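Local structure of beta-galactosidase (Trichoderma reesei, 3OGR) at residues I42-V47 with I318-M323; L112-P117 with L174-N179; P211-D216 with P273-E278. The protein probably hydrolyses terminal non-reducing beta-D-galactose residues of beta-D-galactosides, as a member of glycoside hydrolase family 35. All blocks are in the same frame, centred on the assembly; numbering follows the deposited sequence.

Contact 1: I42-V47 with I318-M323. With GAL (beta-D-galactopyranose), chain E.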
loop_
_atom_site.group_PDB
_atom_site.type_symbol
_atom_site.label_atom_id
_atom_site.label_comp_id
_atom_site.label_asym_id
_atom_site.label_seq_id
_atom_site.Cartn_x
_atom_site.Cartn_y
_atom_site.Cartn_z
ATOM N N ILE A 42 11.474 15.766 -0.255
ATOM C CA ILE A 42 11.176 14.406 -0.592
ATOM C C ILE A 42 9.715 14.123 -0.211
ATOM O O ILE A 42 9.315 14.233 0.965
ATOM C CB ILE A 42 12.070 13.436 0.186
ATOM C CG1 ILE A 42 13.540 13.589 -0.290
ATOM C CG2 ILE A 42 11.566 11.978 0.040
ATOM C CD1 ILE A 42 13.778 13.245 -1.792
ATOM N N PHE A 43 8.902 13.824 -1.249
ATOM C CA PHE A 43 7.473 13.541 -0.983
ATOM C C PHE A 43 7.286 12.180 -1.678
ATOM O O PHE A 43 7.464 12.018 -2.897
ATOM C CB PHE A 43 6.623 14.644 -1.665
ATOM C CG PHE A 43 5.247 14.812 -1.089
ATOM C CD1 PHE A 43 4.672 13.879 -0.192
ATOM C CD2 PHE A 43 4.508 15.954 -1.430
ATOM C CE1 PHE A 43 3.398 14.083 0.355
ATOM C CE2 PHE A 43 3.201 16.166 -0.880
ATOM C CZ PHE A 43 2.684 15.238 0.028
ATOM N N SER A 44 7.040 11.191 -0.826
ATOM C CA SER A 44 7.177 9.784 -1.206
ATOM C C SER A 44 5.886 9.030 -0.919
ATOM O O SER A 44 5.110 9.439 -0.055
ATOM C CB SER A 44 8.317 9.213 -0.331
ATOM O OG SER A 44 8.398 7.803 -0.478
ATOM N N GLY A 45 5.674 7.965 -1.707
ATOM C CA GLY A 45 4.546 7.094 -1.468
ATOM C C GLY A 45 5.003 5.682 -1.222
ATOM O O GLY A 45 5.900 5.194 -1.894
ATOM N N GLU A 46 4.355 4.982 -0.299
ATOM C CA GLU A 46 4.714 3.601 -0.026
ATOM C C GLU A 46 4.079 2.628 -1.054
ATOM O O GLU A 46 2.871 2.719 -1.300
ATOM C CB GLU A 46 4.239 3.222 1.395
ATOM C CG GLU A 46 4.820 1.842 1.853
ATOM C CD GLU A 46 6.195 1.891 2.512
ATOM O OE1 GLU A 46 6.728 3.021 2.698
ATOM O OE2 GLU A 46 6.665 0.817 2.948
ATOM N N VAL A 47 4.885 1.700 -1.545
ATOM C CA VAL A 47 4.498 0.667 -2.517
ATOM C C VAL A 47 5.272 -0.563 -2.123
ATOM O O VAL A 47 6.480 -0.468 -1.909
ATOM C CB VAL A 47 4.829 1.031 -3.956
ATOM C CG1 VAL A 47 4.488 -0.141 -4.963
ATOM C CG2 VAL A 47 4.077 2.338 -4.366
ATOM N N ILE A 318 11.056 15.406 4.544
ATOM C CA ILE A 318 11.063 14.022 3.996
ATOM C C ILE A 318 9.759 13.427 4.508
ATOM O O ILE A 318 9.529 13.326 5.714
ATOM C CB ILE A 318 12.284 13.203 4.446
ATOM C CG1 ILE A 318 13.602 13.848 3.958
ATOM C CG2 ILE A 318 12.138 11.742 3.911
ATOM C CD1 ILE A 318 14.887 13.123 4.443
ATOM N N PHE A 319 8.856 13.110 3.585
ATOM C CA PHE A 319 7.441 12.863 3.978
ATOM C C PHE A 319 6.951 11.715 3.103
ATOM O O PHE A 319 6.786 11.885 1.897
ATOM C CB PHE A 319 6.679 14.172 3.670
ATOM C CG PHE A 319 5.206 14.205 4.090
ATOM C CD1 PHE A 319 4.708 13.376 5.087
ATOM C CD2 PHE A 319 4.358 15.127 3.511
ATOM C CE1 PHE A 319 3.356 13.445 5.498
ATOM C CE2 PHE A 319 3.009 15.222 3.935
ATOM C CZ PHE A 319 2.533 14.388 4.922
ATOM N N ASN A 320 6.640 10.572 3.755
ATOM C CA ASN A 320 6.207 9.377 3.024
ATOM C C ASN A 320 4.851 8.923 3.475
ATOM O O ASN A 320 4.620 8.854 4.687
ATOM C CB ASN A 320 7.223 8.234 3.265
ATOM C CG ASN A 320 6.796 6.940 2.563
ATOM O OD1 ASN A 320 6.563 6.899 1.343
ATOM N ND2 ASN A 320 6.641 5.863 3.365
ATOM N N ILE A 321 3.949 8.668 2.520
ATOM C CA ILE A 321 2.549 8.320 2.811
ATOM C C ILE A 321 2.383 6.820 2.744
ATOM O O ILE A 321 2.570 6.195 1.674
ATOM C CB ILE A 321 1.644 9.004 1.713
ATOM C CG1 ILE A 321 1.793 10.550 1.726
ATOM C CG2 ILE A 321 0.207 8.604 1.980
ATOM C CD1 ILE A 321 1.710 11.191 3.166
ATOM N N TYR A 322 2.042 6.200 3.911
ATOM C CA TYR A 322 1.897 4.764 4.008
ATOM C C TYR A 322 0.401 4.433 4.180
ATOM O O TYR A 322 -0.150 4.886 5.174
ATOM C CB TYR A 322 2.691 4.272 5.256
ATOM C CG TYR A 322 2.685 2.760 5.418
ATOM C CD1 TYR A 322 1.540 2.055 5.771
ATOM C CD2 TYR A 322 3.879 2.005 5.208
ATOM C CE1 TYR A 322 1.523 0.673 5.872
ATOM C CE2 TYR A 322 3.881 0.608 5.311
ATOM C CZ TYR A 322 2.709 -0.052 5.616
ATOM O OH TYR A 322 2.732 -1.437 5.663
ATOM N N MET A 323 -0.236 3.664 3.299
ATOM C CA MET A 323 0.245 3.252 1.939
ATOM C C MET A 323 -0.207 4.303 0.940
ATOM O O MET A 323 -1.190 5.060 1.173
ATOM C CB MET A 323 -0.456 1.935 1.552
ATOM C CG MET A 323 -0.070 0.777 2.506
ATOM S SD MET A 323 1.644 0.373 2.497
ATOM C CE MET A 323 1.840 -0.291 0.816
HETATM C C1 GAL E . 3.604 1.119 11.169
HETATM C C2 GAL E . 4.546 -0.044 10.716
HETATM C C3 GAL E . 4.147 -0.541 9.341
HETATM C C4 GAL E . 2.662 -0.926 9.329
HETATM C C5 GAL E . 1.856 0.275 9.817
HETATM C C6 GAL E . 0.350 -0.008 9.996
HETATM O O1 GAL E . 3.698 1.380 12.569
HETATM O O2 GAL E . 5.874 0.470 10.643
HETATM O O3 GAL E . 4.918 -1.684 9.003
HETATM O O4 GAL E . 2.507 -2.011 10.241
HETATM O O5 GAL E . 2.291 0.647 11.140
HETATM O O6 GAL E . -0.212 -0.306 8.720
#

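Contact 2: L112-P117 with L174-N179. With GAL (beta-D-galactopyranose), chain E.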
loop_
_atom_site.group_PDB
_atom_site.type_symbol
_atom_site.label_atom_id
_atom_site.label_comp_id
_atom_site.label_asym_id
_atom_site.label_seq_id
_atom_site.Cartn_x
_atom_site.Cartn_y
_atom_site.Cartn_z
ATOM N N LEU A 112 13.346 4.836 -1.473
ATOM C CA LEU A 112 13.796 4.594 -0.083
ATOM C C LEU A 112 13.587 3.084 0.127
ATOM O O LEU A 112 12.404 2.603 0.102
ATOM C CB LEU A 112 12.899 5.457 0.877
ATOM C CG LEU A 112 12.816 4.940 2.357
ATOM C CD1 LEU A 112 14.236 4.730 2.994
ATOM C CD2 LEU A 112 12.067 5.987 3.170
ATOM N N ALA A 113 14.678 2.335 0.308
ATOM C CA ALA A 113 14.617 0.891 0.483
ATOM C C ALA A 113 14.543 0.504 1.967
ATOM O O ALA A 113 15.317 1.050 2.775
ATOM C CB ALA A 113 15.915 0.292 -0.127
ATOM N N ARG A 114 13.555 -0.331 2.327
ATOM C CA ARG A 114 13.345 -0.684 3.729
ATOM C C ARG A 114 13.270 -2.215 3.814
ATOM O O ARG A 114 12.169 -2.818 3.880
ATOM C CB ARG A 114 12.016 -0.020 4.267
ATOM C CG ARG A 114 11.884 1.475 3.804
ATOM C CD ARG A 114 10.942 2.284 4.654
ATOM N NE ARG A 114 9.584 1.785 4.602
ATOM C CZ ARG A 114 8.774 1.841 5.659
ATOM N NH1 ARG A 114 9.208 2.265 6.898
ATOM N NH2 ARG A 114 7.476 1.495 5.512
ATOM N N PRO A 115 14.413 -2.890 3.789
ATOM C CA PRO A 115 14.372 -4.346 3.670
ATOM C C PRO A 115 14.261 -5.117 4.984
ATOM O O PRO A 115 14.318 -6.353 4.978
ATOM C CB PRO A 115 15.694 -4.698 2.984
ATOM C CG PRO A 115 16.637 -3.599 3.539
ATOM C CD PRO A 115 15.768 -2.336 3.606
ATOM N N GLY A 116 14.111 -4.423 6.122
ATOM C CA GLY A 116 14.006 -5.139 7.381
ATOM C C GLY A 116 15.350 -5.315 8.058
ATOM O O GLY A 116 16.147 -4.399 8.179
ATOM N N PRO A 117 15.632 -6.545 8.510
ATOM C CA PRO A 117 14.895 -7.796 8.244
ATOM C C PRO A 117 13.454 -7.804 8.749
ATOM O O PRO A 117 12.623 -8.464 8.127
ATOM C CB PRO A 117 15.723 -8.830 9.065
ATOM C CG PRO A 117 17.079 -8.309 9.170
ATOM C CD PRO A 117 16.988 -6.786 9.052
ATOM N N LEU A 174 18.019 6.254 -0.228
ATOM C CA LEU A 174 17.995 6.217 1.250
ATOM C C LEU A 174 17.708 4.766 1.641
ATOM O O LEU A 174 17.095 4.018 0.850
ATOM C CB LEU A 174 16.852 7.092 1.825
ATOM C CG LEU A 174 17.008 8.588 1.683
ATOM C CD1 LEU A 174 15.650 9.248 2.050
ATOM C CD2 LEU A 174 18.136 9.136 2.641
ATOM N N TYR A 175 18.197 4.374 2.792
ATOM C CA TYR A 175 18.017 2.991 3.290
ATOM C C TYR A 175 17.602 3.007 4.732
ATOM O O TYR A 175 18.198 3.723 5.554
ATOM C CB TYR A 175 19.366 2.257 3.121
ATOM C CG TYR A 175 19.380 0.794 3.510
ATOM C CD1 TYR A 175 19.336 0.411 4.875
ATOM C CD2 TYR A 175 19.468 -0.193 2.525
ATOM C CE1 TYR A 175 19.422 -0.950 5.263
ATOM C CE2 TYR A 175 19.577 -1.562 2.899
ATOM C CZ TYR A 175 19.534 -1.917 4.237
ATOM O OH TYR A 175 19.611 -3.255 4.576
ATOM N N GLN A 176 16.532 2.260 5.040
ATOM C CA GLN A 176 16.126 2.110 6.430
ATOM C C GLN A 176 16.486 0.731 6.959
ATOM O O GLN A 176 16.037 -0.280 6.436
ATOM C CB GLN A 176 14.569 2.228 6.543
ATOM C CG GLN A 176 14.033 2.043 7.965
ATOM C CD GLN A 176 12.539 2.012 7.970
ATOM O OE1 GLN A 176 11.881 3.028 7.708
ATOM N NE2 GLN A 176 11.977 0.828 8.283
ATOM N N PRO A 177 17.279 0.682 8.033
ATOM C CA PRO A 177 17.495 -0.600 8.743
ATOM C C PRO A 177 16.428 -0.842 9.779
ATOM O O PRO A 177 16.073 0.120 10.448
ATOM C CB PRO A 177 18.853 -0.383 9.476
ATOM C CG PRO A 177 18.983 1.157 9.615
ATOM C CD PRO A 177 17.976 1.830 8.632
ATOM N N GLU A 178 16.015 -2.103 9.948
ATOM C CA GLU A 178 15.018 -2.402 11.023
ATOM C C GLU A 178 13.700 -1.694 10.721
ATOM O O GLU A 178 13.457 -1.237 9.585
ATOM C CB GLU A 178 15.624 -2.063 12.429
ATOM C CG GLU A 178 15.885 -3.302 13.308
ATOM C CD GLU A 178 14.586 -3.903 13.920
ATOM O OE1 GLU A 178 13.524 -3.229 13.905
ATOM O OE2 GLU A 178 14.635 -5.033 14.504
ATOM N N ASN A 179 12.808 -1.679 11.708
ATOM C CA ASN A 179 11.510 -1.020 11.504
ATOM C C ASN A 179 10.904 -0.677 12.866
ATOM O O ASN A 179 10.605 -1.602 13.661
ATOM C CB ASN A 179 10.522 -1.921 10.732
ATOM C CG ASN A 179 9.276 -1.129 10.348
ATOM O OD1 ASN A 179 9.337 -0.323 9.400
ATOM N ND2 ASN A 179 8.158 -1.310 11.040
HETATM C C1 GAL E . 3.604 1.119 11.169
HETATM C C2 GAL E . 4.546 -0.044 10.716
HETATM C C3 GAL E . 4.147 -0.541 9.341
HETATM C C4 GAL E . 2.662 -0.926 9.329
HETATM C C5 GAL E . 1.856 0.275 9.817
HETATM C C6 GAL E . 0.350 -0.008 9.996
HETATM O O1 GAL E . 3.698 1.380 12.569
HETATM O O2 GAL E . 5.874 0.470 10.643
HETATM O O3 GAL E . 4.918 -1.684 9.003
HETATM O O4 GAL E . 2.507 -2.011 10.241
HETATM O O5 GAL E . 2.291 0.647 11.140
HETATM O O6 GAL E . -0.212 -0.306 8.720
HETATM O O HOH W 1 13.793 -1.748 6.819
HETATM O O HOH W 2 18.721 -3.776 7.130
#

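Contact 3: P211-D216 with P273-E278. With GAL (beta-D-galactopyranose), chain E.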
loop_
_atom_site.group_PDB
_atom_site.type_symbol
_atom_site.label_atom_id
_atom_site.label_comp_id
_atom_site.label_asym_id
_atom_site.label_seq_id
_atom_site.Cartn_x
_atom_site.Cartn_y
_atom_site.Cartn_z
ATOM N N PRO A 211 22.569 7.447 2.679
ATOM C CA PRO A 211 22.284 7.729 4.071
ATOM C C PRO A 211 21.271 6.708 4.660
ATOM O O PRO A 211 20.358 6.257 3.999
ATOM C CB PRO A 211 21.650 9.141 4.047
ATOM C CG PRO A 211 22.281 9.757 2.801
ATOM C CD PRO A 211 22.310 8.600 1.786
ATOM N N LEU A 212 21.477 6.437 5.936
ATOM C CA LEU A 212 20.581 5.541 6.687
ATOM C C LEU A 212 19.592 6.394 7.448
ATOM O O LEU A 212 19.955 7.360 8.147
ATOM C CB LEU A 212 21.390 4.760 7.748
ATOM C CG LEU A 212 22.436 3.826 7.129
ATOM C CD1 LEU A 212 23.221 3.062 8.242
ATOM C CD2 LEU A 212 21.854 2.887 6.139
ATOM N N ILE A 213 18.294 6.081 7.288
ATOM C CA ILE A 213 17.217 6.793 7.964
ATOM C C ILE A 213 16.425 5.804 8.733
ATOM O O ILE A 213 16.215 4.677 8.249
ATOM C CB ILE A 213 16.427 7.586 6.906
ATOM C CG1 ILE A 213 15.335 8.473 7.587
ATOM C CG2 ILE A 213 15.700 6.614 5.910
ATOM C CD1 ILE A 213 14.798 9.582 6.554
ATOM N N ASN A 214 15.990 6.153 9.954
ATOM C CA ASN A 214 15.156 5.227 10.727
ATOM C C ASN A 214 13.716 5.711 10.821
ATOM O O ASN A 214 13.374 6.733 10.239
ATOM C CB ASN A 214 15.777 4.920 12.100
ATOM C CG ASN A 214 15.732 6.083 13.024
ATOM O OD1 ASN A 214 15.540 7.257 12.614
ATOM N ND2 ASN A 214 16.091 5.803 14.291
ATOM N N ASN A 215 12.873 4.911 11.519
ATOM C CA ASN A 215 11.440 5.235 11.590
ATOM C C ASN A 215 10.916 4.898 12.964
ATOM O O ASN A 215 10.148 3.990 13.162
ATOM C CB ASN A 215 10.621 4.529 10.459
ATOM C CG ASN A 215 10.541 3.025 10.595
ATOM O OD1 ASN A 215 11.503 2.340 10.950
ATOM N ND2 ASN A 215 9.378 2.477 10.172
ATOM N N ASP A 216 11.320 5.711 13.929
ATOM C CA ASP A 216 10.865 5.534 15.293
ATOM C C ASP A 216 9.329 5.605 15.290
ATOM O O ASP A 216 8.722 6.425 14.588
ATOM C CB ASP A 216 11.535 6.622 16.139
ATOM C CG ASP A 216 11.794 6.251 17.537
ATOM O OD1 ASP A 216 11.388 5.154 18.070
ATOM O OD2 ASP A 216 12.331 7.180 18.269
ATOM N N PRO A 273 17.080 16.713 8.563
ATOM C CA PRO A 273 15.749 17.172 8.086
ATOM C C PRO A 273 14.604 16.527 8.866
ATOM O O PRO A 273 14.641 15.321 9.132
ATOM C CB PRO A 273 15.695 16.669 6.612
ATOM C CG PRO A 273 17.068 16.470 6.223
ATOM C CD PRO A 273 17.795 15.994 7.511
ATOM N N PHE A 274 13.587 17.311 9.121
ATOM C CA PHE A 274 12.380 16.741 9.789
ATOM C C PHE A 274 11.719 15.729 8.830
ATOM O O PHE A 274 11.302 16.082 7.732
ATOM C CB PHE A 274 11.414 17.832 10.260
ATOM C CG PHE A 274 10.117 17.262 10.810
ATOM C CD1 PHE A 274 10.091 16.100 11.628
ATOM C CD2 PHE A 274 8.912 17.898 10.467
ATOM C CE1 PHE A 274 8.886 15.586 12.129
ATOM C CE2 PHE A 274 7.676 17.392 10.978
ATOM C CZ PHE A 274 7.672 16.238 11.770
ATOM N N SER A 275 11.692 14.462 9.286
ATOM C CA SER A 275 11.341 13.331 8.415
ATOM C C SER A 275 10.201 12.509 9.037
ATOM O O SER A 275 10.331 11.966 10.156
ATOM C CB SER A 275 12.577 12.421 8.257
ATOM O OG SER A 275 13.620 13.167 7.627
ATOM N N LEU A 276 9.144 12.371 8.276
ATOM C CA LEU A 276 8.041 11.453 8.653
ATOM C C LEU A 276 8.120 10.301 7.654
ATOM O O LEU A 276 7.706 10.410 6.480
ATOM C CB LEU A 276 6.689 12.138 8.559
ATOM C CG LEU A 276 6.466 13.238 9.656
ATOM C CD1 LEU A 276 5.173 14.045 9.314
ATOM C CD2 LEU A 276 6.357 12.595 11.093
ATOM N N VAL A 277 8.746 9.211 8.117
ATOM C CA VAL A 277 9.085 8.077 7.241
ATOM C C VAL A 277 7.863 7.247 6.919
ATOM O O VAL A 277 7.750 6.613 5.888
ATOM C CB VAL A 277 10.269 7.270 7.875
ATOM C CG1 VAL A 277 10.542 5.988 7.046
ATOM C CG2 VAL A 277 11.526 8.129 7.847
ATOM N N GLU A 278 6.880 7.274 7.847
ATOM C CA GLU A 278 5.519 6.737 7.539
ATOM C C GLU A 278 4.511 7.691 8.129
ATOM O O GLU A 278 4.518 7.910 9.362
ATOM C CB GLU A 278 5.280 5.380 8.201
ATOM C CG GLU A 278 6.248 4.252 7.716
ATOM C CD GLU A 278 6.004 2.990 8.481
ATOM O OE1 GLU A 278 4.847 2.797 8.956
ATOM O OE2 GLU A 278 6.933 2.198 8.614
HETATM C C1 GAL E . 3.604 1.119 11.169
HETATM C C2 GAL E . 4.546 -0.044 10.716
HETATM C C3 GAL E . 4.147 -0.541 9.341
HETATM C C4 GAL E . 2.662 -0.926 9.329
HETATM C C5 GAL E . 1.856 0.275 9.817
HETATM C C6 GAL E . 0.350 -0.008 9.996
HETATM O O1 GAL E . 3.698 1.380 12.569
HETATM O O2 GAL E . 5.874 0.470 10.643
HETATM O O3 GAL E . 4.918 -1.684 9.003
HETATM O O4 GAL E . 2.507 -2.011 10.241
HETATM O O5 GAL E . 2.291 0.647 11.140
HETATM O O6 GAL E . -0.212 -0.306 8.720
#

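Contact 1: I42-V47 with I318-M323
Ser-44 and Asn-320 sit side by side on neighbouring parallel strands of the TIM barrel, 42-47 and 318-321. Four backbone hydrogen bonds zip these strands together, from Phe-319 N to Ile-42 O through Glu-46 N to Ile-321 O. Among the polar side chains, Ser-44 OG donates to Asn-320 OD1 at 2.7 Å, from above the carbonyl plane rather than onto a lone pair. Asn-320 ND2 donates a hydrogen bond to Glu-46 OE1 at 2.9 Å; Ser-74 OG also bonds that OE1, and Asn-320 ND2 also donates to Val-277 O. Glu-46 CG, anti to the backbone N (chi1 -170°), lies against Tyr-322 CD2 at 3.5 Å and, across a cis peptide, Met-323 SD; the bend at chi2 then turns the carboxylate toward Asn-320. Tyr-322 CE1 comes within 3.5 Å of galactose O6, a mere contact, and its OH bonds Tyr-342 OH. Apolar packing fills the reverse face: the Phe-43 and Phe-319 rings, within 14° of parallel, are displaced and hardly overlap, centroids 5.1 Å apart, and Ile-321 CG1 meets the Phe-43 edge. Strand 72-76 flanks 38-47, strand 275-280 flanks 318-321, and helix 301-313 packs on Phe-319 and Ile-321.

Contact 2: L112-P117 with L174-N179
Gln-176 and Arg-114 meet where two neighbouring parallel strands of the TIM barrel, 110-116 and 172-177, run out toward the galactose site. The glutamine reaches across fully extended, CG anti to its main-chain nitrogen (chi1 178°), and its OE1 accepts a hydrogen bond from Arg-114 NH1 at 2.9 Å. That oxygen lies in the guanidinium plane, at its edge, while the amide plane stands almost perpendicular to the guanidinium, 89° away. On the other arm, NE2 donates to both Glu-178 O and Asn-179 OD1, so both ends of the amide are engaged and its rotation is fixed. Arg-114 is held further by salt bridges to Glu-46 and Glu-278. Leu-174 packs its CB on Leu-112 CD1 at 3.7 Å, beside the regular pairing in which Ala-113 N bonds Leu-174 O and Gln-176 N bonds Ala-113 O. Past this pairing Pro-115 lays CD over one face of the Tyr-175 ring, a CH-pi contact 4.1 Å from the centroid. Beyond it a water accepts from Gly-116 N and donates to Gln-176 O and Glu-178 O, and Glu-178 N bonds Gly-116 O directly. Asn-179 OD1 also receives Tyr-76 OH and Asn-215 ND2, and Asn-179 ND2 donates to O2 of the galactose at 2.9 Å, with an N-H...O angle of 168°.

Contact 3: P211-D216 with P273-E278
Side-chain packing inside a TIM barrel joins Ile-213 and Asn-215 to Val-277 of strand 275-280: the irregular segment 211-216 runs in the barrel wall between strands 172-177 and 236-239, its backbone bonded to Tyr-175 and Gly-236, and leads to the galactose pocket. Val-277 is the hub. Its CG2 touches Ile-213 CD1 at 3.8 Å, the two side chains running antiparallel alongside one another, and also rests on Asn-214 O. Its other methyl, CG1, lies 3.7 Å from Asn-215 CB. Ile-213 CD1 also reaches Ser-275, whose OG bonds back to Pro-273 O from above the carbonyl plane. Nearer the sugar, Asn-215 has CG wedged between its backbone nitrogen and carbonyl carbon (chi1 68°), which brings ND2 to 2.9 Å from Glu-278 OE2, with amide and carboxylate planes 43° apart. The same ND2 donates to Asn-179 OD1, and OD1 of Asn-215 accepts from Glu-180 N, so the amide is fixed at both ends. Glu-278, a galactose-binding residue, is held by a salt bridge to Arg-114 and a hydrogen bond from Tyr-240. A glutamine in its place would probably leave the Arg-114 guanidinium without this charge partner and weaken the acceptor that galactose O2 donates to. At the tip of the extended glutamate chain, OE2 accepts from galactose O2 at 2.9 Å, while OE1 lies 3.0 Å from the anomeric carbon C1.

All three contacts lie in the wall and core of one TIM barrel and open onto the same galactose. Contact 2 and contact 3 follow one another along the chain, and both are nested within the long loop that contact 1 closes. Arg-114 of contact 2 ties them together: its NH2 is 2.8 Å from Glu-46 OE2 of contact 1, and its NH1 is 2.9 Å from Glu-278 OE2 of contact 3, both salt bridges. Contacts 1 and 3 share a strand boundary, where Ile-318 O lies 2.8 Å from Leu-276 N. Asn-179 and Glu-278 hydrogen-bond the sugar and Tyr-322 packs on it; Tyr-76, Asn-120, Glu-122, Glu-180 and Tyr-344 add further hydrogen bonds.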